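Local coordinates for Ras GTPase-activating-like protein IQGAP2 (Homo sapiens, PDB 4EZA) that probably binds phosphoinositide lipids through an atypical phosphoinositide-binding domain of pseudo-C2 fold in a Ras GTPase-activating-like signalling protein, at residues Phe62-Lys67 and Met94-Lys99; Pro21-Ala26 and Thr50-Ala55; Gly33-Ile38 and Asp98-Asn103. One frame throughout, in Å; residues are numbered along the deposited sequence.

Interaction 1: Phe62-Lys67 and Met94-Lys99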
loop_
_atom_site.group_PDB
_atom_site.type_symbol
_atom_site.label_atom_id
_atom_site.label_comp_id
_atom_site.label_asym_id
_atom_site.label_seq_id
_atom_site.Cartn_x
_atom_site.Cartn_y
_atom_site.Cartn_z
ATOM N N PHE A 62 5.503 9.084 2.727
ATOM C CA PHE A 62 4.176 8.651 3.165
ATOM C C PHE A 62 4.284 7.563 4.200
ATOM O O PHE A 62 5.163 6.718 4.128
ATOM C CB PHE A 62 3.351 8.158 1.976
ATOM C CG PHE A 62 3.059 9.230 0.971
ATOM C CD1 PHE A 62 1.912 10.004 1.083
ATOM C CD2 PHE A 62 3.932 9.450 -0.082
ATOM C CE1 PHE A 62 1.641 11.001 0.145
ATOM C CE2 PHE A 62 3.682 10.441 -1.020
ATOM C CZ PHE A 62 2.536 11.221 -0.903
ATOM N N ASP A 63 3.359 7.586 5.146
ATOM C CA ASP A 63 3.318 6.642 6.240
ATOM C C ASP A 63 2.135 5.734 5.920
ATOM O O ASP A 63 1.006 6.215 5.852
ATOM C CB ASP A 63 3.076 7.459 7.525
ATOM C CG ASP A 63 3.226 6.670 8.793
ATOM O OD1 ASP A 63 3.289 5.425 8.772
ATOM O OD2 ASP A 63 3.249 7.339 9.852
ATOM N N VAL A 64 2.387 4.450 5.672
ATOM C CA VAL A 64 1.314 3.501 5.381
ATOM C C VAL A 64 1.201 2.492 6.508
ATOM O O VAL A 64 2.172 1.815 6.841
ATOM C CB VAL A 64 1.509 2.746 4.033
ATOM C CG1 VAL A 64 0.364 1.751 3.790
ATOM C CG2 VAL A 64 1.635 3.737 2.879
ATOM N N ARG A 65 0.007 2.393 7.092
ATOM C CA ARG A 65 -0.250 1.427 8.179
ATOM C C ARG A 65 -1.136 0.293 7.689
ATOM O O ARG A 65 -2.129 0.529 6.986
ATOM C CB ARG A 65 -0.952 2.119 9.340
ATOM C CG ARG A 65 -0.331 3.429 9.787
ATOM C CD ARG A 65 0.879 3.202 10.651
ATOM N NE ARG A 65 1.533 4.460 11.001
ATOM C CZ ARG A 65 1.329 5.128 12.133
ATOM N NH1 ARG A 65 0.487 4.664 13.046
ATOM N NH2 ARG A 65 1.973 6.266 12.353
ATOM N N SER A 66 -0.761 -0.935 8.038
ATOM C CA SER A 66 -1.531 -2.132 7.707
ATOM C C SER A 66 -2.279 -2.565 8.948
ATOM O O SER A 66 -1.662 -2.804 9.998
ATOM C CB SER A 66 -0.580 -3.241 7.227
ATOM O OG SER A 66 -1.264 -4.458 6.954
ATOM N N LYS A 67 -3.602 -2.650 8.830
ATOM C CA LYS A 67 -4.465 -3.102 9.935
ATOM C C LYS A 67 -5.217 -4.377 9.615
ATOM O O LYS A 67 -5.552 -4.654 8.473
ATOM C CB LYS A 67 -5.462 -2.022 10.326
ATOM C CG LYS A 67 -4.819 -0.704 10.704
ATOM C CD LYS A 67 -5.898 0.197 11.273
ATOM C CE LYS A 67 -5.323 1.342 12.058
ATOM N NZ LYS A 67 -6.390 2.344 12.344
ATOM N N MET A 94 6.054 -4.690 -5.887
ATOM C CA MET A 94 6.882 -4.675 -4.701
ATOM C C MET A 94 6.122 -5.219 -3.514
ATOM O O MET A 94 4.893 -5.112 -3.455
ATOM C CB MET A 94 7.363 -3.255 -4.422
ATOM C CG MET A 94 6.275 -2.278 -4.141
ATOM S SD MET A 94 6.901 -0.618 -3.883
ATOM C CE MET A 94 8.025 -0.905 -2.637
ATOM N N LYS A 95 6.844 -5.821 -2.578
ATOM C CA LYS A 95 6.259 -6.286 -1.318
ATOM C C LYS A 95 6.299 -5.133 -0.324
ATOM O O LYS A 95 7.308 -4.938 0.359
ATOM C CB LYS A 95 7.029 -7.498 -0.780
ATOM C CG LYS A 95 6.895 -8.750 -1.633
ATOM C CD LYS A 95 5.471 -9.292 -1.680
ATOM C CE LYS A 95 5.109 -10.147 -0.477
ATOM N NZ LYS A 95 5.560 -11.574 -0.543
ATOM N N MET A 96 5.222 -4.342 -0.300
ATOM C CA MET A 96 5.110 -3.145 0.533
ATOM C C MET A 96 5.140 -3.524 2.015
ATOM O O MET A 96 5.705 -2.786 2.849
ATOM C CB MET A 96 3.819 -2.398 0.174
ATOM C CG MET A 96 3.465 -1.186 1.029
ATOM S SD MET A 96 1.978 -0.370 0.439
ATOM C CE MET A 96 0.703 -1.486 0.983
ATOM N N PHE A 97 4.563 -4.679 2.321
ATOM C CA PHE A 97 4.746 -5.351 3.600
ATOM C C PHE A 97 5.173 -6.775 3.302
ATOM O O PHE A 97 5.103 -7.212 2.159
ATOM C CB PHE A 97 3.466 -5.333 4.434
ATOM C CG PHE A 97 3.019 -3.951 4.816
ATOM C CD1 PHE A 97 3.680 -3.249 5.828
ATOM C CD2 PHE A 97 1.957 -3.339 4.171
ATOM C CE1 PHE A 97 3.261 -1.974 6.196
ATOM C CE2 PHE A 97 1.547 -2.037 4.527
ATOM C CZ PHE A 97 2.204 -1.370 5.548
ATOM N N ASP A 98 5.656 -7.490 4.323
ATOM C CA ASP A 98 6.193 -8.835 4.132
ATOM C C ASP A 98 5.266 -9.730 3.307
ATOM O O ASP A 98 5.732 -10.486 2.468
ATOM C CB ASP A 98 6.513 -9.496 5.482
ATOM C CG ASP A 98 7.964 -9.280 5.920
ATOM O OD1 ASP A 98 8.788 -8.779 5.114
ATOM O OD2 ASP A 98 8.286 -9.635 7.081
ATOM N N LYS A 99 3.962 -9.608 3.538
ATOM C CA LYS A 99 2.968 -10.465 2.898
ATOM C C LYS A 99 2.119 -9.727 1.858
ATOM O O LYS A 99 1.223 -10.325 1.275
ATOM C CB LYS A 99 2.041 -11.075 3.956
ATOM C CG LYS A 99 2.721 -12.010 4.995
ATOM C CD LYS A 99 1.718 -12.886 5.788
ATOM C CE LYS A 99 0.989 -12.131 6.935
ATOM N NZ LYS A 99 0.368 -13.027 8.003
#
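The phenyl ring of F97 turns one face to S66 and its CZ end to V64, so that each neighbour uses a different side of the ring. S66 CB lies over one face in a CH-pi contact, 3.8 Å from the centroid of the F97 ring and 20° off its normal, displaced toward the rim. In the ring plane, at the edge, the backbone oxygen of V64 sits 3.4 Å from F97 CZ. F97 CG stands anti to its own carbonyl carbon (chi1 -63°), a setting that sends the ring out toward strand 61-68. The V64 side chain crosses the ring obliquely, its CG1 4.0 Å from F97 CZ, and the same methyl reaches M96 SD at 4.3 Å. M96 and F97 both lie opposite V100, a classic beta bulge, and the chain turns a corner at M96; both side chains point toward strand 61-68. The contact thus joins the two sheets of the pseudo-C2 fold across their buried interface, where F51, E74 and V76 also touch the F97 ring. With F97 replaced by an alanine, a gap is likely to open between S66 CB and V64 CG1, both of which lose their contact with the ring. R65 points the other way and grips D63 side-on, its NE 3.0 Å from D63 OD1 and its NH2 bonded to D63 OD2, while its NH1 forms a salt bridge with E72.

Interaction 2: Pro21-Ala26 and Thr50-Ala55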
loop_
_atom_site.group_PDB
_atom_site.type_symbol
_atom_site.label_atom_id
_atom_site.label_comp_id
_atom_site.label_asym_id
_atom_site.label_seq_id
_atom_site.Cartn_x
_atom_site.Cartn_y
_atom_site.Cartn_z
ATOM N N PRO A 21 -5.828 10.590 8.019
ATOM C CA PRO A 21 -5.539 9.468 7.131
ATOM C C PRO A 21 -6.623 9.222 6.091
ATOM O O PRO A 21 -7.804 9.513 6.316
ATOM C CB PRO A 21 -5.449 8.261 8.089
ATOM C CG PRO A 21 -6.007 8.732 9.382
ATOM C CD PRO A 21 -5.687 10.192 9.430
ATOM N N VAL A 22 -6.192 8.712 4.950
ATOM C CA VAL A 22 -7.083 8.182 3.944
ATOM C C VAL A 22 -7.019 6.662 4.088
ATOM O O VAL A 22 -5.930 6.084 4.145
ATOM C CB VAL A 22 -6.627 8.602 2.541
ATOM C CG1 VAL A 22 -7.657 8.184 1.503
ATOM C CG2 VAL A 22 -6.396 10.118 2.496
ATOM N N LYS A 23 -8.181 6.023 4.161
ATOM C CA LYS A 23 -8.265 4.574 4.401
ATOM C C LYS A 23 -8.783 3.828 3.182
ATOM O O LYS A 23 -9.709 4.294 2.509
ATOM C CB LYS A 23 -9.180 4.273 5.601
ATOM C CG LYS A 23 -8.791 5.006 6.880
ATOM C CD LYS A 23 -9.750 4.694 8.028
ATOM C CE LYS A 23 -9.740 5.820 9.059
ATOM N NZ LYS A 23 -10.743 5.618 10.154
ATOM N N TYR A 24 -8.188 2.660 2.915
ATOM C CA TYR A 24 -8.655 1.748 1.865
ATOM C C TYR A 24 -8.685 0.338 2.405
ATOM O O TYR A 24 -7.771 -0.068 3.103
ATOM C CB TYR A 24 -7.723 1.777 0.645
ATOM C CG TYR A 24 -7.550 3.140 0.025
ATOM C CD1 TYR A 24 -8.442 3.587 -0.952
ATOM C CD2 TYR A 24 -6.520 3.980 0.428
ATOM C CE1 TYR A 24 -8.302 4.836 -1.527
ATOM C CE2 TYR A 24 -6.376 5.261 -0.143
ATOM C CZ TYR A 24 -7.267 5.663 -1.115
ATOM O OH TYR A 24 -7.151 6.906 -1.697
ATOM N N THR A 25 -9.714 -0.425 2.077
ATOM C CA THR A 25 -9.662 -1.860 2.377
ATOM C C THR A 25 -8.791 -2.560 1.348
ATOM O O THR A 25 -8.605 -2.066 0.201
ATOM C CB THR A 25 -11.037 -2.556 2.364
ATOM O OG1 THR A 25 -11.554 -2.549 1.029
ATOM C CG2 THR A 25 -12.014 -1.869 3.325
ATOM N N ALA A 26 -8.268 -3.725 1.732
ATOM C CA ALA A 26 -7.506 -4.534 0.786
ATOM C C ALA A 26 -8.391 -4.965 -0.373
ATOM O O ALA A 26 -7.926 -5.049 -1.519
ATOM C CB ALA A 26 -6.910 -5.719 1.484
ATOM N N THR A 50 -7.197 -3.286 6.278
ATOM C CA THR A 50 -7.296 -1.895 5.830
ATOM C C THR A 50 -5.904 -1.297 5.818
ATOM O O THR A 50 -5.019 -1.718 6.570
ATOM C CB THR A 50 -8.263 -1.072 6.721
ATOM O OG1 THR A 50 -9.601 -1.526 6.506
ATOM C CG2 THR A 50 -8.210 0.417 6.408
ATOM N N PHE A 51 -5.702 -0.342 4.921
ATOM C CA PHE A 51 -4.463 0.424 4.863
ATOM C C PHE A 51 -4.780 1.885 5.068
ATOM O O PHE A 51 -5.655 2.410 4.394
ATOM C CB PHE A 51 -3.766 0.221 3.526
ATOM C CG PHE A 51 -3.427 -1.197 3.256
ATOM C CD1 PHE A 51 -2.283 -1.767 3.817
ATOM C CD2 PHE A 51 -4.260 -1.987 2.461
ATOM C CE1 PHE A 51 -1.989 -3.114 3.605
ATOM C CE2 PHE A 51 -3.965 -3.314 2.242
ATOM C CZ PHE A 51 -2.837 -3.881 2.805
ATOM N N ASP A 52 -4.117 2.501 6.042
ATOM C CA ASP A 52 -4.254 3.933 6.327
ATOM C C ASP A 52 -3.057 4.623 5.708
ATOM O O ASP A 52 -1.919 4.207 5.960
ATOM C CB ASP A 52 -4.230 4.230 7.842
ATOM C CG ASP A 52 -5.481 3.756 8.576
ATOM O OD1 ASP A 52 -6.426 3.233 7.938
ATOM O OD2 ASP A 52 -5.518 3.920 9.823
ATOM N N ILE A 53 -3.303 5.664 4.914
ATOM C CA ILE A 53 -2.225 6.427 4.294
ATOM C C ILE A 53 -2.167 7.797 4.921
ATOM O O ILE A 53 -3.136 8.543 4.856
ATOM C CB ILE A 53 -2.435 6.633 2.790
ATOM C CG1 ILE A 53 -2.815 5.333 2.069
ATOM C CG2 ILE A 53 -1.215 7.342 2.179
ATOM C CD1 ILE A 53 -1.811 4.244 2.087
ATOM N N ILE A 54 -1.027 8.135 5.509
ATOM C CA ILE A 54 -0.885 9.408 6.211
ATOM C C ILE A 54 0.309 10.190 5.660
ATOM O O ILE A 54 1.407 9.642 5.515
ATOM C CB ILE A 54 -0.737 9.189 7.737
ATOM C CG1 ILE A 54 -1.447 7.893 8.170
ATOM C CG2 ILE A 54 -1.290 10.389 8.501
ATOM C CD1 ILE A 54 -0.743 7.103 9.277
ATOM N N ALA A 55 0.075 11.458 5.312
ATOM C CA ALA A 55 1.156 12.377 4.959
ATOM C C ALA A 55 2.044 12.586 6.174
ATOM O O ALA A 55 1.553 12.674 7.304
ATOM C CB ALA A 55 0.597 13.725 4.488
#
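P21-A26 and T50-A55 run antiparallel, their strand axes at 159° and 4.6 Å apart at closest approach, with V22-I53 and Y24-F51 as the hydrogen-bonded pairs and K23-D52 and T25-T50 as the non-hydrogen-bonded ones. Each hydrogen-bonded pair closes two backbone bonds, the F51 N to Y24 O bond being 2.8 Å long. On the face that carries K23 and D52, these two side chains run alongside each other, and K23 CG comes within 3.1 Å of D52 OD1. The K23 ammonium runs on past the carboxylate, NZ staying 5.4 Å from D52 OD1; the charged partner of D52 is K67, which bridges to OD2, whereas OD1 is buried with no polar partner. The T50 methyl CG2 rests 3.4 Å from Y24 O. On the other face the edge of the Y24 ring meets I53, CE2 to CG1 4.2 Å. Just past the strand, A26 CB at the start of helix 26-32 packs 3.9 Å from F51 CE2. Strand 22-25 is an outermost strand of the four-stranded sheet, and strand 61-68 flanks 49-55 on its other side. T25 ends the strand as the N-cap of helix 26-32, its OG1 accepting from K28 N; L29 of that helix touches Y24 and F51, and A26 and F51 reach L35 of the second sheet.

Interaction 3: Gly33-Ile38 and Asp98-Asn103; sequences GVLLDI and DKVKVN
A classic beta bulge interrupts the antiparallel pairing of G33-I38 with D98-N103: L36 and D37 both lie opposite K101, and the register slips by one residue between the L35-V102 and D37-K101 pairs. K101 is held from both sides of the bulge, its O accepting L36 N at 2.8 Å and its N donating to D37 O, the latter bond nearly straight at 167°. L36 takes near-helical backbone angles, which accommodates the extra residue. A third backbone bond, N103 N to V34 O, closes the pairing at the end near the two helices. The L36 side chain reaches across the partner strand with both methyls: CD1 lies 3.5 Å from N103 N, while CD2 rests 3.9 Å from CE of the extended K101 chain. On the buried face, V100 serves two neighbours with its two branches. Its CG1, anti to the backbone N (chi1 180°), meets L35 CD1 at 4.0 Å, the two side chains crossing at about a right angle; its CG2 meets I38 CG1 at 4.1 Å, those side chains lying abreast and sharing a direction. Beyond the bulge, I38 CA approaches K99 O in a CA-H...O contact of 3.1 Å. At the opposite end both segments meet helices: G33 leaves helix 26-32 in a Schellman motif, its positive phi suited to glycine, and its O lies against N103 CB; N103 in turn is the N-cap of helix 104-112, with OD1 accepting from L106 N. Strand 100-103 is the middle one of the three-stranded sheet, with 93-97 on its far side; L35 touches A26 and L29 of helix 26-32, I38 touches A26 and V49, and L35 and V100 both reach F51 of strand 49-55.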
loop_
_atom_site.group_PDB
_atom_site.type_symbol
_atom_site.label_atom_id
_atom_site.label_comp_id
_atom_site.label_asym_id
_atom_site.label_seq_id
_atom_site.Cartn_x
_atom_site.Cartn_y
_atom_site.Cartn_z
ATOM N N GLY A 33 -6.492 -2.802 -8.632
ATOM C CA GLY A 33 -5.219 -3.277 -9.186
ATOM C C GLY A 33 -3.987 -2.817 -8.441
ATOM O O GLY A 33 -2.870 -3.183 -8.794
ATOM N N VAL A 34 -4.176 -1.998 -7.419
ATOM C CA VAL A 34 -3.068 -1.561 -6.586
ATOM C C VAL A 34 -2.490 -2.737 -5.804
ATOM O O VAL A 34 -1.267 -2.854 -5.650
ATOM C CB VAL A 34 -3.510 -0.460 -5.570
ATOM C CG1 VAL A 34 -2.362 -0.106 -4.593
ATOM C CG2 VAL A 34 -3.970 0.762 -6.281
ATOM N N LEU A 35 -3.374 -3.596 -5.311
ATOM C CA LEU A 35 -2.946 -4.729 -4.514
ATOM C C LEU A 35 -3.061 -5.983 -5.364
ATOM O O LEU A 35 -4.122 -6.249 -5.977
ATOM C CB LEU A 35 -3.807 -4.835 -3.258
ATOM C CG LEU A 35 -3.436 -5.913 -2.253
ATOM C CD1 LEU A 35 -3.620 -5.362 -0.831
ATOM C CD2 LEU A 35 -4.276 -7.093 -2.466
ATOM N N LEU A 36 -1.999 -6.780 -5.370
ATOM C CA LEU A 36 -2.008 -8.072 -6.060
ATOM C C LEU A 36 -2.468 -9.223 -5.155
ATOM O O LEU A 36 -3.334 -10.017 -5.541
ATOM C CB LEU A 36 -0.630 -8.401 -6.666
ATOM C CG LEU A 36 -0.241 -7.645 -7.942
ATOM C CD1 LEU A 36 0.095 -6.187 -7.625
ATOM C CD2 LEU A 36 0.907 -8.327 -8.639
ATOM N N ASP A 37 -1.878 -9.326 -3.966
ATOM C CA ASP A 37 -2.218 -10.430 -3.069
ATOM C C ASP A 37 -1.689 -10.174 -1.676
ATOM O O ASP A 37 -0.801 -9.343 -1.476
ATOM C CB ASP A 37 -1.642 -11.743 -3.612
ATOM C CG ASP A 37 -2.378 -12.985 -3.099
ATOM O OD1 ASP A 37 -3.427 -12.894 -2.420
ATOM O OD2 ASP A 37 -1.886 -14.097 -3.392
ATOM N N ILE A 38 -2.265 -10.890 -0.713
ATOM C CA ILE A 38 -1.786 -10.915 0.669
ATOM C C ILE A 38 -1.550 -12.386 1.013
ATOM O O ILE A 38 -2.490 -13.189 0.982
ATOM C CB ILE A 38 -2.786 -10.307 1.664
ATOM C CG1 ILE A 38 -3.055 -8.831 1.344
ATOM C CG2 ILE A 38 -2.229 -10.442 3.106
ATOM C CD1 ILE A 38 -4.195 -8.213 2.119
ATOM N N ASP A 98 5.656 -7.490 4.323
ATOM C CA ASP A 98 6.193 -8.835 4.132
ATOM C C ASP A 98 5.266 -9.730 3.307
ATOM O O ASP A 98 5.732 -10.486 2.468
ATOM C CB ASP A 98 6.513 -9.496 5.482
ATOM C CG ASP A 98 7.964 -9.280 5.920
ATOM O OD1 ASP A 98 8.788 -8.779 5.114
ATOM O OD2 ASP A 98 8.286 -9.635 7.081
ATOM N N LYS A 99 3.962 -9.608 3.538
ATOM C CA LYS A 99 2.968 -10.465 2.898
ATOM C C LYS A 99 2.119 -9.727 1.858
ATOM O O LYS A 99 1.223 -10.325 1.275
ATOM C CB LYS A 99 2.041 -11.075 3.956
ATOM C CG LYS A 99 2.721 -12.010 4.995
ATOM C CD LYS A 99 1.718 -12.886 5.788
ATOM C CE LYS A 99 0.989 -12.131 6.935
ATOM N NZ LYS A 99 0.368 -13.027 8.003
ATOM N N VAL A 100 2.393 -8.450 1.620
ATOM C CA VAL A 100 1.489 -7.643 0.801
ATOM C C VAL A 100 2.171 -7.177 -0.467
ATOM O O VAL A 100 3.079 -6.345 -0.412
ATOM C CB VAL A 100 0.967 -6.421 1.584
ATOM C CG1 VAL A 100 0.046 -5.599 0.719
ATOM C CG2 VAL A 100 0.213 -6.872 2.863
ATOM N N LYS A 101 1.728 -7.709 -1.610
ATOM C CA LYS A 101 2.295 -7.357 -2.906
ATOM C C LYS A 101 1.448 -6.300 -3.585
ATOM O O LYS A 101 0.232 -6.472 -3.714
ATOM C CB LYS A 101 2.400 -8.595 -3.789
ATOM C CG LYS A 101 3.255 -8.398 -5.007
ATOM C CD LYS A 101 3.409 -9.750 -5.702
ATOM C CE LYS A 101 4.180 -9.639 -7.002
ATOM N NZ LYS A 101 3.872 -10.793 -7.922
ATOM N N VAL A 102 2.103 -5.241 -4.047
ATOM C CA VAL A 102 1.440 -4.089 -4.669
ATOM C C VAL A 102 2.057 -3.705 -5.999
ATOM O O VAL A 102 3.219 -4.025 -6.292
ATOM C CB VAL A 102 1.381 -2.822 -3.754
ATOM C CG1 VAL A 102 0.642 -3.124 -2.446
ATOM C CG2 VAL A 102 2.771 -2.259 -3.495
ATOM N N ASN A 103 1.270 -3.021 -6.820
ATOM C CA ASN A 103 1.736 -2.490 -8.108
ATOM C C ASN A 103 2.321 -1.082 -7.904
ATOM O O ASN A 103 1.634 -0.197 -7.386
ATOM C CB ASN A 103 0.569 -2.504 -9.105
ATOM C CG ASN A 103 0.960 -1.932 -10.455
ATOM O OD1 ASN A 103 1.083 -0.714 -10.619
ATOM N ND2 ASN A 103 1.232 -2.813 -11.424
#

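Overall arrangement
Interaction 2 lies within the four-stranded sheet; interaction 1, its centre about 10 Å away, starts from the neighbouring strand 61-68 and crosses to the other sheet. Backbone bonds such as K67 N to T50 O, 2.8 Å, join the two. Interaction 3 belongs to the three-stranded sheet; its centre is about 9 Å from that of interaction 1, with which it shares D98 and K99, and M94 O reaches V102 N at 2.9 Å. Interactions 2 and 3 are about 14 Å apart between centres, yet meet in the core, where F51 CE2 lies 3.7 Å from L35 CD1. F51 also touches S66, so its ring connects all three. Interactions 2 and 3 pair strands within one sheet each, and interaction 1 joins the two.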